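Local coordinates for glycosyl hydrolase family 2, TIM barrel domain protein (PDB 6ED2), which acts as a gut bacterial beta-glucuronidase of glycosyl hydrolase family 2, probably splitting glucuronic acid from beta-glucuronide conjugates, at residues A[110-115]-A[200-205]; A[315-320]-A[348-353]; A[403-408]-A[445-450]; A[539-544]-A[596-601]; A[74-79]-A[328-333]. One frame throughout, in Å; residues are numbered along the deposited sequence.

Overall arrangement
Contact 1 belongs to the sugar-binding domain, contacts 2, 3 and 4 to the TIM barrel, and contact 5 joins the two. Contact 5 comes within about 6 Å of contact 1 and about 10 Å of contact 4, between nearest atoms. Contacts 2 and 4 touch, Phe319 CE1 lying 3.9 Å from Ile601 CG1. Contact 3 is remote, its nearest atoms about 15 Å from those of contact 2. The probable substrate pocket lies near contact 4, where formic acid is bound. A magnesium ion lies about 6 Å from the Asn597 side chain, about 7 Å from that of Arg330 and about 8 Å from that of Arg353; the Thr239-Glu241 magnesium site is a different, distant one.

Contact 1 (A[110-115]-A[200-205]); sequences IVLRFG and VWLMAL
Phe114 and Val200 run alongside each other in the same direction, across an antiparallel strand pair in the beta-sandwich sugar-binding domain. The axes of 110-114 and 200-205 run at 161° to each other, and the pairs Val111-Met203 and Arg113-Trp201 are hydrogen-bonded, each through two backbone bonds. Alternating with these are the non-hydrogen-bonded pairs Ile110-Ala204, Leu112-Leu202 and Phe114-Val200, whose side chains share one face of the sheet. There, Val200 CG1 sits over one face of the Phe114 ring, 3.9 Å from CE1, while Val200 CG2 is 3.8 Å from CD1. Phe140, Leu156 and Val158 also meet the ring, and an alanine in place of Phe114 would probably open a gap among them and leave both Val200 methyls without their aromatic neighbour. Further along the same face, Leu202 CD1 reaches Leu112 CD2 at 3.7 Å and Ile110 CG2 at 4.0 Å; Ile110 runs alongside Leu202, whereas the two leucines cross obliquely. The other face carries Val111, Met203, Arg113 and Trp201. Met203 bends at its last torsion (chi3 -69°), which turns CE back over the neighbouring strand, 3.7 Å from Val111 CG1 and 3.6 Å from Arg113 CB. Val111 CG2 in turn meets Leu205 CD1 at 3.9 Å, these side chains crossing at about a right angle. The guanidinium of Arg113 leads away to a salt bridge with Asp141, its plane 88° from the indole plane. Only the aliphatic part of Arg113 reaches Trp201: CG lies near the plane of the ring at its edge, 3.7 Å from CD1.

Contact 2 (A[315-320]-A[348-353]); sequences YLRGFG and GANCFR
Tyr315 O accepts three N-H groups: Asn350 ND2 from across the contact, at 3.1 Å and nearly straight (172°), and both NE and NH2 of Arg317. The last two approach side-on, with the oxygen in the guanidinium plane. This joins the two parallel strands of a beta-alpha-beta unit of the TIM barrel, strand 312-320, helix 334-347 and strand 351-353. Asn350 bridges them with its whole amide, because OD1 takes the Arg317 N-H at 3.0 Å, from above the plane of its carbonyl. Its CG lies between backbone N and carbonyl carbon (chi1 62°), which folds the amide back toward the neighbouring strand. The backbone adds Asn350 N to Arg317 O at 2.8 Å. The remaining N-H groups of Arg317 go outward, to carbonyls of Trp619, Leu622 and Pro623. Further along the strands, Phe319 N bonds to Cys351 O and Arg353 N to Phe319 O, as expected of parallel neighbours. Phe319 CE2 packs on Ala349 CB at 3.7 Å, with Met344 and Ile347 of the intervening helix also against the ring. At Gly318 a side chain would run into Cys351 O, which approaches within 3.0 Å of Gly318 CA in a C-H...O contact with 164° at the hydrogen.

Contact 3 (A[403-408]-A[445-450]); sequences FFEKET and TSAGTE
Phe403 N lies 3.2 Å from Ser446 OG, but at too poor an angle for a hydrogen bond; this N-H bonds to Gln443 instead. The short 3-10 segment it begins belongs to a TIM-barrel loop, and it meets the type II turn from Ser446 to Thr449 that leads into helix 449-463. At Phe404 the backbone N donates to Ser446 OG, 3.0 Å away with 151° at the hydrogen. Ser446 OG is set for this by standing anti to its own backbone N (chi1 167°), and it donates a hydrogen bond to Ala447 O at 2.8 Å. The Phe404 CB is directed at the turn and lies against Ala447 O, and ring atom CD2 comes 3.6 Å from Thr449 OG1, which is tied to Ser446 O. Tyr452 of the helix also meets the ring. Gly448, at the N-cap position, has positive phi and faces Phe404 O so closely that a CB would clash. Glu405 then lies along Ala447, with CG 3.4 Å from Ala447 O and OE2 3.7 Å from Ala447 CB. Its OE1 accepts from Gly402 N and receives a weak bond from a water, which accepts from Ala447 N at 2.8 Å.

Contact 4 (A[539-544]-A[596-601]); sequences DNLSGA and GNKKGI. With FMT (formic acid), chain G.
Asp539 holds the 596-601 loop with both carboxylate oxygens. OD2 forms a salt bridge with Lys599 NZ at 2.8 Å, met on its syn side, while OD1 accepts from Lys598 N at 2.8 Å on its anti side. Asn540 N donates to Lys598 O at 2.9 Å, and Leu541 CD2 packs on the aliphatic chain of Lys598, 3.8 Å from CG. Lys599 is extended until its last torsion, where it bends (chi4 62°) and brings NZ within reach of OD2, Tyr501 OH and a bound formic acid, probably from the crystallisation liquor. An alanine at Asp539 would remove both oxygens and probably leave the Lys599 ammonium without its carboxylate and the Lys598 N-H without its acceptor. In the second shell, a water spans Asp539 OD1 and Gly596 O. Asn597 OD1 accepts from Lys599 N at 2.9 Å, an Asx turn that leaves ND2 facing the same molecule. Formic acid O1, merely marking a possible carboxylate position, is gripped by Asn597 ND2 at 3.0 Å and by Lys599 NZ at 2.8 Å. An asparagine and a lysine two residues apart around a carboxyl oxygen match the N-x-K motif by which beta-glucuronidases recognise the glucuronate carboxylate, a role these residues probably share.

Contact 5 (A[74-79]-A[328-333]); sequences PASFCD and RGRGLD
Arg328 O accepts two backbone N-H groups from opposite faces of its carbonyl plane: Ser76 N across the contact, at 2.9 Å, and Gly331 N at 3.0 Å, which closes a type II' turn from Arg328 to Gly331. Ser76 adds its side chain: OG, held beside its backbone N (chi1 -57°), takes the Arg330 N-H at 2.8 Å in a nearly straight bond (169°). Gly329 has positive phi and brings CA within 3.4 Å of Ser76 OG, so that a CB would clash with it; one on Gly331 would strike Ala75 CA. The turn sits in a beta-alpha loop of the TIM barrel, between strand 312-320 and helix 334-347, whereas Ser76 belongs to the sugar-binding domain, so these bonds cross the domain interface. Arg330 turns its guanidinium away, to the carbonyls of Tyr191 and Glu323. At the other end Pro74, behind a cis peptide bond, rests CG 4.0 Å from Leu332 O. The Arg328 guanidinium has Asp333 CG over the centre of one face, a long ion pair in which no N-H points at the oxygen, while its NH2 makes a salt bridge with Asp333 of the fourth subunit. One water lies in the guanidinium plane at its edge, accepting from NH1 and donating to Pro74 O and Leu332 O, each at 2.8 Å. A second water connects Asp79 OD2 to Gly329 N, 2.7 Å from each.

Contact 1 (A[110-115]-A[200-205])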
# COMPACT_ATOMS: atom_id res chain seq x y z
N ILE A 110 -7.06 38.95 -36.33
CA ILE A 110 -6.15 37.94 -35.79
C ILE A 110 -6.21 38.03 -34.28
O ILE A 110 -5.81 39.04 -33.69
CB ILE A 110 -4.70 38.13 -36.27
CG1 ILE A 110 -4.64 38.50 -37.76
CG2 ILE A 110 -3.91 36.84 -36.01
CD1 ILE A 110 -5.26 37.46 -38.66
N VAL A 111 -6.68 36.95 -33.64
CA VAL A 111 -7.00 36.94 -32.22
C VAL A 111 -6.43 35.68 -31.58
O VAL A 111 -6.66 34.57 -32.08
CB VAL A 111 -8.53 37.00 -31.99
CG1 VAL A 111 -8.83 37.16 -30.50
CG2 VAL A 111 -9.18 38.13 -32.82
N LEU A 112 -5.74 35.85 -30.45
CA LEU A 112 -5.31 34.74 -29.59
C LEU A 112 -6.33 34.50 -28.48
O LEU A 112 -6.76 35.44 -27.82
CB LEU A 112 -3.95 35.05 -28.97
CG LEU A 112 -2.82 35.20 -29.97
CD1 LEU A 112 -1.63 35.85 -29.30
CD2 LEU A 112 -2.47 33.83 -30.57
N ARG A 113 -6.70 33.24 -28.27
CA ARG A 113 -7.54 32.84 -27.14
C ARG A 113 -6.73 32.01 -26.15
O ARG A 113 -6.07 31.03 -26.54
CB ARG A 113 -8.76 32.04 -27.58
CG ARG A 113 -9.39 31.19 -26.44
CD ARG A 113 -10.16 32.03 -25.38
NE ARG A 113 -11.32 32.72 -25.96
CZ ARG A 113 -12.56 32.21 -26.02
NH1 ARG A 113 -12.83 30.99 -25.55
NH2 ARG A 113 -13.54 32.93 -26.57
N PHE A 114 -6.77 32.40 -24.88
CA PHE A 114 -6.28 31.59 -23.77
C PHE A 114 -7.47 31.04 -23.00
O PHE A 114 -8.27 31.81 -22.44
CB PHE A 114 -5.38 32.40 -22.86
CG PHE A 114 -4.15 32.92 -23.54
CD1 PHE A 114 -2.95 32.23 -23.44
CD2 PHE A 114 -4.20 34.08 -24.29
CE1 PHE A 114 -1.81 32.69 -24.08
CE2 PHE A 114 -3.06 34.56 -24.94
CZ PHE A 114 -1.87 33.86 -24.84
N GLY A 115 -7.63 29.71 -23.01
CA GLY A 115 -8.61 29.08 -22.14
C GLY A 115 -8.48 29.58 -20.71
O GLY A 115 -9.47 29.94 -20.07
N VAL A 200 -4.67 26.87 -25.88
CA VAL A 200 -4.42 28.19 -26.45
C VAL A 200 -4.70 28.12 -27.95
O VAL A 200 -4.42 27.10 -28.59
CB VAL A 200 -2.97 28.64 -26.17
CG1 VAL A 200 -2.66 30.01 -26.82
CG2 VAL A 200 -2.67 28.63 -24.65
N TRP A 201 -5.27 29.19 -28.51
CA TRP A 201 -5.74 29.14 -29.89
C TRP A 201 -5.35 30.38 -30.65
O TRP A 201 -5.34 31.50 -30.12
CB TRP A 201 -7.26 29.01 -29.99
CG TRP A 201 -7.86 27.89 -29.24
CD1 TRP A 201 -8.36 27.93 -27.97
CD2 TRP A 201 -8.08 26.56 -29.72
NE1 TRP A 201 -8.87 26.70 -27.63
CE2 TRP A 201 -8.71 25.84 -28.69
CE3 TRP A 201 -7.78 25.90 -30.92
CZ2 TRP A 201 -9.07 24.49 -28.81
CZ3 TRP A 201 -8.14 24.56 -31.06
CH2 TRP A 201 -8.77 23.87 -30.00
N LEU A 202 -5.08 30.18 -31.93
CA LEU A 202 -4.85 31.25 -32.88
C LEU A 202 -6.04 31.24 -33.83
O LEU A 202 -6.37 30.20 -34.40
CB LEU A 202 -3.53 31.06 -33.63
CG LEU A 202 -3.20 32.02 -34.78
CD1 LEU A 202 -2.90 33.41 -34.25
CD2 LEU A 202 -2.02 31.50 -35.61
N MET A 203 -6.69 32.40 -33.96
CA MET A 203 -7.93 32.49 -34.71
C MET A 203 -7.82 33.55 -35.80
O MET A 203 -7.17 34.58 -35.61
CB MET A 203 -9.10 32.83 -33.77
CG MET A 203 -9.36 31.78 -32.69
SD MET A 203 -10.66 32.26 -31.52
CE MET A 203 -9.85 33.58 -30.66
N ALA A 204 -8.46 33.29 -36.93
CA ALA A 204 -8.73 34.32 -37.93
C ALA A 204 -10.24 34.50 -37.97
O ALA A 204 -10.98 33.54 -38.23
CB ALA A 204 -8.18 33.94 -39.30
N LEU A 205 -10.71 35.71 -37.63
CA LEU A 205 -12.14 35.98 -37.49
C LEU A 205 -12.53 37.17 -38.36
O LEU A 205 -11.76 38.12 -38.50
CB LEU A 205 -12.49 36.28 -36.03
CG LEU A 205 -12.01 35.27 -34.99
CD1 LEU A 205 -12.20 35.82 -33.60
CD2 LEU A 205 -12.74 33.96 -35.16

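Contact 2 (A[315-320]-A[348-353])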
# COMPACT_ATOMS: atom_id res chain seq x y z
N TYR A 315 -33.55 14.08 -8.03
CA TYR A 315 -32.75 14.05 -6.82
C TYR A 315 -31.28 14.02 -7.24
O TYR A 315 -30.83 13.07 -7.89
CB TYR A 315 -33.11 12.84 -5.95
CG TYR A 315 -32.32 12.80 -4.67
CD1 TYR A 315 -32.76 13.46 -3.52
CD2 TYR A 315 -31.10 12.12 -4.60
CE1 TYR A 315 -32.01 13.45 -2.33
CE2 TYR A 315 -30.35 12.10 -3.43
CZ TYR A 315 -30.80 12.76 -2.30
OH TYR A 315 -30.04 12.72 -1.15
N LEU A 316 -30.54 15.07 -6.89
CA LEU A 316 -29.17 15.22 -7.36
C LEU A 316 -28.26 14.28 -6.58
O LEU A 316 -28.35 14.17 -5.35
CB LEU A 316 -28.70 16.67 -7.18
CG LEU A 316 -29.59 17.84 -7.67
CD1 LEU A 316 -28.94 19.21 -7.43
CD2 LEU A 316 -29.97 17.70 -9.15
N ARG A 317 -27.39 13.57 -7.30
CA ARG A 317 -26.39 12.70 -6.69
C ARG A 317 -25.12 12.79 -7.52
O ARG A 317 -25.17 12.76 -8.76
CB ARG A 317 -26.87 11.23 -6.61
CG ARG A 317 -27.01 10.54 -7.97
CD ARG A 317 -28.13 9.51 -7.95
NE ARG A 317 -29.43 10.16 -7.93
CZ ARG A 317 -30.59 9.51 -7.97
NH1 ARG A 317 -30.62 8.19 -8.05
NH2 ARG A 317 -31.73 10.20 -7.95
N GLY A 318 -23.98 12.91 -6.84
CA GLY A 318 -22.73 13.06 -7.54
C GLY A 318 -21.63 13.62 -6.68
O GLY A 318 -21.49 13.23 -5.51
N PHE A 319 -20.86 14.57 -7.21
CA PHE A 319 -19.57 14.88 -6.61
C PHE A 319 -19.31 16.37 -6.59
O PHE A 319 -19.76 17.12 -7.47
CB PHE A 319 -18.41 14.21 -7.37
CG PHE A 319 -18.57 12.74 -7.54
CD1 PHE A 319 -18.16 11.86 -6.53
CD2 PHE A 319 -19.12 12.22 -8.71
CE1 PHE A 319 -18.30 10.49 -6.68
CE2 PHE A 319 -19.29 10.84 -8.88
CZ PHE A 319 -18.88 9.98 -7.87
N GLY A 320 -18.53 16.79 -5.60
CA GLY A 320 -17.60 17.88 -5.82
C GLY A 320 -16.35 17.31 -6.48
O GLY A 320 -15.84 16.26 -6.09
N GLY A 348 -23.43 5.91 -11.19
CA GLY A 348 -24.80 6.37 -11.08
C GLY A 348 -24.96 7.83 -10.70
O GLY A 348 -26.07 8.25 -10.34
N ALA A 349 -23.89 8.62 -10.76
CA ALA A 349 -24.00 10.05 -10.53
C ALA A 349 -24.82 10.70 -11.64
O ALA A 349 -24.82 10.25 -12.79
CB ALA A 349 -22.60 10.67 -10.45
N ASN A 350 -25.54 11.77 -11.31
CA ASN A 350 -26.17 12.59 -12.34
C ASN A 350 -25.75 14.05 -12.26
O ASN A 350 -26.26 14.88 -13.02
CB ASN A 350 -27.70 12.46 -12.30
CG ASN A 350 -28.30 12.96 -10.97
OD1 ASN A 350 -27.71 13.78 -10.26
ND2 ASN A 350 -29.49 12.46 -10.64
N CYS A 351 -24.79 14.39 -11.40
CA CYS A 351 -24.57 15.80 -11.10
C CYS A 351 -23.18 15.99 -10.52
O CYS A 351 -22.70 15.15 -9.75
CB CYS A 351 -25.63 16.32 -10.12
SG CYS A 351 -25.44 18.07 -9.68
N PHE A 352 -22.55 17.12 -10.84
CA PHE A 352 -21.37 17.52 -10.08
C PHE A 352 -21.27 19.04 -10.02
O PHE A 352 -21.83 19.76 -10.85
CB PHE A 352 -20.05 16.94 -10.64
CG PHE A 352 -19.75 17.32 -12.08
CD1 PHE A 352 -19.04 18.47 -12.37
CD2 PHE A 352 -20.14 16.50 -13.12
CE1 PHE A 352 -18.73 18.81 -13.70
CE2 PHE A 352 -19.84 16.83 -14.45
CZ PHE A 352 -19.14 17.99 -14.73
N ARG A 353 -20.50 19.51 -9.04
CA ARG A 353 -20.23 20.92 -8.84
C ARG A 353 -18.80 21.20 -9.27
O ARG A 353 -17.90 20.40 -9.01
CB ARG A 353 -20.44 21.30 -7.36
CG ARG A 353 -19.97 22.71 -6.96
CD ARG A 353 -20.32 23.07 -5.50
NE ARG A 353 -19.70 22.16 -4.53
CZ ARG A 353 -18.75 22.52 -3.68
NH1 ARG A 353 -18.31 23.77 -3.66
NH2 ARG A 353 -18.23 21.63 -2.84

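Contact 3 (A[403-408]-A[445-450])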
# COMPACT_ATOMS: atom_id res chain seq x y z
N PHE A 403 -14.40 38.60 7.83
CA PHE A 403 -13.77 38.71 6.52
C PHE A 403 -14.39 39.83 5.70
O PHE A 403 -13.68 40.53 4.96
CB PHE A 403 -13.84 37.39 5.75
CG PHE A 403 -12.96 37.37 4.56
CD1 PHE A 403 -13.44 37.78 3.32
CD2 PHE A 403 -11.63 37.02 4.67
CE1 PHE A 403 -12.61 37.81 2.21
CE2 PHE A 403 -10.78 37.04 3.57
CZ PHE A 403 -11.27 37.44 2.34
N PHE A 404 -15.70 40.04 5.82
CA PHE A 404 -16.38 41.03 5.00
C PHE A 404 -16.39 42.43 5.62
O PHE A 404 -17.08 43.32 5.10
CB PHE A 404 -17.80 40.55 4.69
CG PHE A 404 -17.83 39.33 3.80
CD1 PHE A 404 -17.32 39.39 2.50
CD2 PHE A 404 -18.29 38.12 4.28
CE1 PHE A 404 -17.30 38.27 1.68
CE2 PHE A 404 -18.29 36.98 3.46
CZ PHE A 404 -17.78 37.05 2.16
N GLU A 405 -15.63 42.66 6.69
CA GLU A 405 -15.38 44.00 7.19
C GLU A 405 -14.07 44.57 6.69
O GLU A 405 -13.76 45.73 7.00
CB GLU A 405 -15.35 44.04 8.72
CG GLU A 405 -16.49 43.33 9.42
CD GLU A 405 -16.40 43.47 10.93
OE1 GLU A 405 -15.78 42.60 11.60
OE2 GLU A 405 -16.93 44.47 11.45
N LYS A 406 -13.26 43.78 5.98
CA LYS A 406 -11.94 44.26 5.60
C LYS A 406 -12.06 45.48 4.70
O LYS A 406 -13.00 45.60 3.91
CB LYS A 406 -11.14 43.15 4.90
CG LYS A 406 -10.69 42.01 5.82
CD LYS A 406 -10.01 40.89 5.02
CE LYS A 406 -9.42 39.83 5.93
NZ LYS A 406 -8.02 40.17 6.31
N GLU A 407 -11.11 46.40 4.84
CA GLU A 407 -11.02 47.55 3.95
C GLU A 407 -10.96 47.13 2.48
O GLU A 407 -11.38 47.89 1.61
CB GLU A 407 -9.79 48.39 4.31
CG GLU A 407 -8.46 47.61 4.17
CD GLU A 407 -7.21 48.37 4.62
OE1 GLU A 407 -7.31 49.54 5.07
OE2 GLU A 407 -6.10 47.77 4.53
N THR A 408 -10.42 45.95 2.19
CA THR A 408 -10.18 45.53 0.81
C THR A 408 -11.42 44.93 0.16
O THR A 408 -11.37 44.62 -1.03
CB THR A 408 -9.03 44.54 0.78
OG1 THR A 408 -9.24 43.53 1.77
CG2 THR A 408 -7.71 45.24 1.06
N THR A 445 -21.20 34.52 8.65
CA THR A 445 -21.57 35.12 9.91
C THR A 445 -20.89 36.46 10.11
O THR A 445 -21.18 37.15 11.10
CB THR A 445 -21.20 34.19 11.08
OG1 THR A 445 -19.82 33.85 11.00
CG2 THR A 445 -22.04 32.92 11.06
N SER A 446 -19.99 36.83 9.21
CA SER A 446 -19.25 38.07 9.35
C SER A 446 -20.19 39.27 9.20
O SER A 446 -21.15 39.23 8.42
CB SER A 446 -18.13 38.12 8.30
OG SER A 446 -17.53 39.40 8.17
N ALA A 447 -19.92 40.32 9.97
CA ALA A 447 -20.55 41.60 9.67
C ALA A 447 -20.16 42.00 8.25
O ALA A 447 -19.03 41.76 7.82
CB ALA A 447 -20.09 42.67 10.66
N GLY A 448 -21.11 42.60 7.53
CA GLY A 448 -20.89 42.97 6.15
C GLY A 448 -21.23 41.89 5.13
O GLY A 448 -21.08 42.13 3.93
N THR A 449 -21.69 40.73 5.59
CA THR A 449 -22.07 39.65 4.67
C THR A 449 -23.17 40.10 3.73
O THR A 449 -23.08 39.89 2.51
CB THR A 449 -22.52 38.42 5.46
OG1 THR A 449 -21.41 37.84 6.15
CG2 THR A 449 -23.18 37.40 4.56
N GLU A 450 -24.24 40.70 4.28
CA GLU A 450 -25.38 41.08 3.46
C GLU A 450 -25.00 42.11 2.41
O GLU A 450 -25.43 42.02 1.26
CB GLU A 450 -26.52 41.62 4.33
CG GLU A 450 -27.02 40.66 5.37
CD GLU A 450 -26.49 40.99 6.77
OE1 GLU A 450 -25.24 41.14 6.95
OE2 GLU A 450 -27.35 41.11 7.68
O HOH W 1 -19.31 43.64 2.96
O HOH W 2 -17.86 40.19 11.92

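Contact 4 (A[539-544]-A[596-601])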
# COMPACT_ATOMS: atom_id res chain seq x y z
N ASP A 539 -11.30 11.16 5.01
CA ASP A 539 -10.08 10.70 4.40
C ASP A 539 -9.96 9.20 4.66
O ASP A 539 -10.18 8.73 5.78
CB ASP A 539 -8.88 11.45 4.98
CG ASP A 539 -8.81 12.89 4.53
OD1 ASP A 539 -8.08 13.21 3.57
OD2 ASP A 539 -9.49 13.73 5.15
N ASN A 540 -9.64 8.45 3.61
CA ASN A 540 -9.38 7.03 3.80
C ASN A 540 -8.47 6.57 2.68
O ASN A 540 -8.70 6.92 1.51
CB ASN A 540 -10.69 6.22 3.86
CG ASN A 540 -11.48 6.25 2.56
OD1 ASN A 540 -11.47 5.29 1.79
ND2 ASN A 540 -12.17 7.36 2.31
N LEU A 541 -7.42 5.84 3.03
CA LEU A 541 -6.47 5.31 2.05
C LEU A 541 -6.98 4.02 1.44
O LEU A 541 -7.51 3.15 2.15
CB LEU A 541 -5.11 5.05 2.70
CG LEU A 541 -4.49 6.24 3.40
CD1 LEU A 541 -3.26 5.79 4.17
CD2 LEU A 541 -4.14 7.30 2.37
N SER A 542 -6.81 3.89 0.13
CA SER A 542 -7.04 2.63 -0.55
C SER A 542 -6.29 1.51 0.17
O SER A 542 -5.08 1.61 0.42
CB SER A 542 -6.58 2.75 -2.01
OG SER A 542 -7.34 1.93 -2.88
N GLY A 543 -7.02 0.48 0.59
CA GLY A 543 -6.42 -0.68 1.22
C GLY A 543 -6.32 -0.65 2.72
O GLY A 543 -5.93 -1.66 3.33
N ALA A 544 -6.65 0.48 3.36
CA ALA A 544 -6.62 0.57 4.82
C ALA A 544 -7.90 -0.07 5.35
O ALA A 544 -8.98 0.51 5.29
CB ALA A 544 -6.49 2.02 5.27
N GLY A 596 -1.73 15.15 -0.04
CA GLY A 596 -2.97 15.69 -0.56
C GLY A 596 -4.17 15.17 0.21
O GLY A 596 -4.08 14.60 1.31
N ASN A 597 -5.33 15.38 -0.40
CA ASN A 597 -6.62 15.09 0.22
C ASN A 597 -7.03 13.68 -0.17
O ASN A 597 -6.96 13.33 -1.35
CB ASN A 597 -7.66 16.11 -0.26
CG ASN A 597 -9.00 15.98 0.46
OD1 ASN A 597 -9.65 14.94 0.41
ND2 ASN A 597 -9.44 17.07 1.10
N LYS A 598 -7.46 12.89 0.81
CA LYS A 598 -7.74 11.47 0.59
C LYS A 598 -9.21 11.13 0.81
O LYS A 598 -9.55 10.01 1.18
CB LYS A 598 -6.84 10.61 1.48
CG LYS A 598 -5.38 10.61 1.01
CD LYS A 598 -5.29 10.03 -0.40
CE LYS A 598 -3.86 9.61 -0.79
NZ LYS A 598 -2.97 10.77 -1.09
N LYS A 599 -10.10 12.09 0.57
CA LYS A 599 -11.53 11.84 0.63
C LYS A 599 -12.08 11.36 -0.72
O LYS A 599 -13.30 11.26 -0.88
CB LYS A 599 -12.26 13.09 1.12
CG LYS A 599 -11.80 13.59 2.51
CD LYS A 599 -12.89 14.45 3.18
CE LYS A 599 -12.52 14.92 4.60
NZ LYS A 599 -11.30 15.79 4.69
N GLY A 600 -11.21 11.06 -1.68
CA GLY A 600 -11.69 10.62 -2.98
C GLY A 600 -12.57 9.39 -2.87
O GLY A 600 -12.33 8.49 -2.05
N ILE A 601 -13.63 9.37 -3.67
CA ILE A 601 -14.37 8.13 -3.88
C ILE A 601 -13.57 7.22 -4.83
O ILE A 601 -13.66 5.98 -4.73
CB ILE A 601 -15.77 8.45 -4.42
CG1 ILE A 601 -16.54 9.32 -3.40
CG2 ILE A 601 -16.56 7.17 -4.71
CD1 ILE A 601 -16.52 8.75 -1.96
C FMT G . -12.13 18.63 3.36
O1 FMT G . -11.92 17.65 2.66
O2 FMT G . -11.27 19.47 3.61
O HOH W 3 -5.19 13.35 3.41
O HOH W 4 -13.77 6.91 -0.22

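Contact 5 (A[74-79]-A[328-333])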
# COMPACT_ATOMS: atom_id res chain seq x y z
N PRO A 74 -1.13 22.49 -22.60
CA PRO A 74 -1.55 22.88 -21.26
C PRO A 74 -1.01 21.99 -20.14
O PRO A 74 -1.00 20.77 -20.27
CB PRO A 74 -3.08 22.77 -21.34
CG PRO A 74 -3.27 21.58 -22.28
CD PRO A 74 -2.19 21.74 -23.32
N ALA A 75 -0.63 22.60 -19.02
CA ALA A 75 -0.30 21.91 -17.78
C ALA A 75 -0.06 22.96 -16.71
O ALA A 75 0.26 24.11 -17.01
CB ALA A 75 0.94 21.01 -17.94
N SER A 76 -0.23 22.55 -15.45
CA SER A 76 0.43 23.27 -14.38
C SER A 76 1.92 22.99 -14.49
O SER A 76 2.33 21.90 -14.90
CB SER A 76 -0.07 22.81 -13.00
OG SER A 76 -1.47 22.97 -12.87
N PHE A 77 2.74 23.99 -14.13
CA PHE A 77 4.18 23.75 -14.20
C PHE A 77 4.71 22.97 -13.00
O PHE A 77 5.77 22.35 -13.12
CB PHE A 77 4.95 25.08 -14.38
CG PHE A 77 4.93 26.00 -13.16
CD1 PHE A 77 5.77 25.77 -12.07
CD2 PHE A 77 4.12 27.13 -13.15
CE1 PHE A 77 5.78 26.64 -10.95
CE2 PHE A 77 4.12 28.01 -12.04
CZ PHE A 77 4.95 27.76 -10.94
N CYS A 78 3.98 22.94 -11.88
CA CYS A 78 4.60 22.64 -10.58
C CYS A 78 5.10 21.20 -10.47
O CYS A 78 6.19 20.96 -9.95
CB CYS A 78 3.60 22.95 -9.45
SG CYS A 78 2.62 24.48 -9.64
N ASP A 79 4.30 20.21 -10.90
CA ASP A 79 4.60 18.81 -10.61
C ASP A 79 5.47 18.15 -11.68
O ASP A 79 5.71 16.94 -11.61
CB ASP A 79 3.31 18.01 -10.45
CG ASP A 79 2.65 18.22 -9.11
OD1 ASP A 79 3.24 18.96 -8.28
OD2 ASP A 79 1.55 17.65 -8.88
N ARG A 328 0.20 16.60 -14.25
CA ARG A 328 -0.20 17.80 -14.99
C ARG A 328 -0.88 18.88 -14.14
O ARG A 328 -1.25 19.93 -14.68
CB ARG A 328 -1.13 17.43 -16.15
CG ARG A 328 -2.60 17.27 -15.74
CD ARG A 328 -3.40 16.45 -16.78
NE ARG A 328 -2.77 15.15 -16.97
CZ ARG A 328 -2.00 14.82 -18.00
NH1 ARG A 328 -1.78 15.69 -18.99
NH2 ARG A 328 -1.46 13.61 -18.05
N GLY A 329 -1.08 18.65 -12.84
CA GLY A 329 -1.78 19.64 -12.03
C GLY A 329 -3.20 19.83 -12.50
O GLY A 329 -3.97 18.87 -12.56
N ARG A 330 -3.58 21.06 -12.87
CA ARG A 330 -4.93 21.33 -13.36
C ARG A 330 -5.02 21.33 -14.88
O ARG A 330 -6.06 21.70 -15.43
CB ARG A 330 -5.46 22.66 -12.81
CG ARG A 330 -5.24 22.84 -11.32
CD ARG A 330 -6.37 23.61 -10.59
NE ARG A 330 -5.94 23.75 -9.19
CZ ARG A 330 -6.06 22.77 -8.29
NH1 ARG A 330 -6.63 21.62 -8.62
NH2 ARG A 330 -5.59 22.95 -7.07
N GLY A 331 -3.96 20.90 -15.56
CA GLY A 331 -3.98 20.87 -17.01
C GLY A 331 -5.13 20.02 -17.54
O GLY A 331 -5.48 18.98 -16.98
N LEU A 332 -5.73 20.50 -18.63
CA LEU A 332 -6.78 19.76 -19.29
C LEU A 332 -6.19 18.50 -19.91
O LEU A 332 -5.11 18.54 -20.52
CB LEU A 332 -7.45 20.63 -20.37
CG LEU A 332 -8.51 19.90 -21.21
CD1 LEU A 332 -9.72 19.52 -20.35
CD2 LEU A 332 -8.97 20.72 -22.42
N ASP A 333 -6.87 17.38 -19.71
CA ASP A 333 -6.46 16.10 -20.30
C ASP A 333 -7.74 15.37 -20.69
O ASP A 333 -8.44 14.83 -19.83
CB ASP A 333 -5.63 15.27 -19.35
CG ASP A 333 -5.12 14.00 -20.00
OD1 ASP A 333 -4.38 14.11 -21.01
OD2 ASP A 333 -5.46 12.90 -19.51
O HOH W 5 -2.60 18.71 -19.39
O HOH W 6 -0.04 17.01 -10.92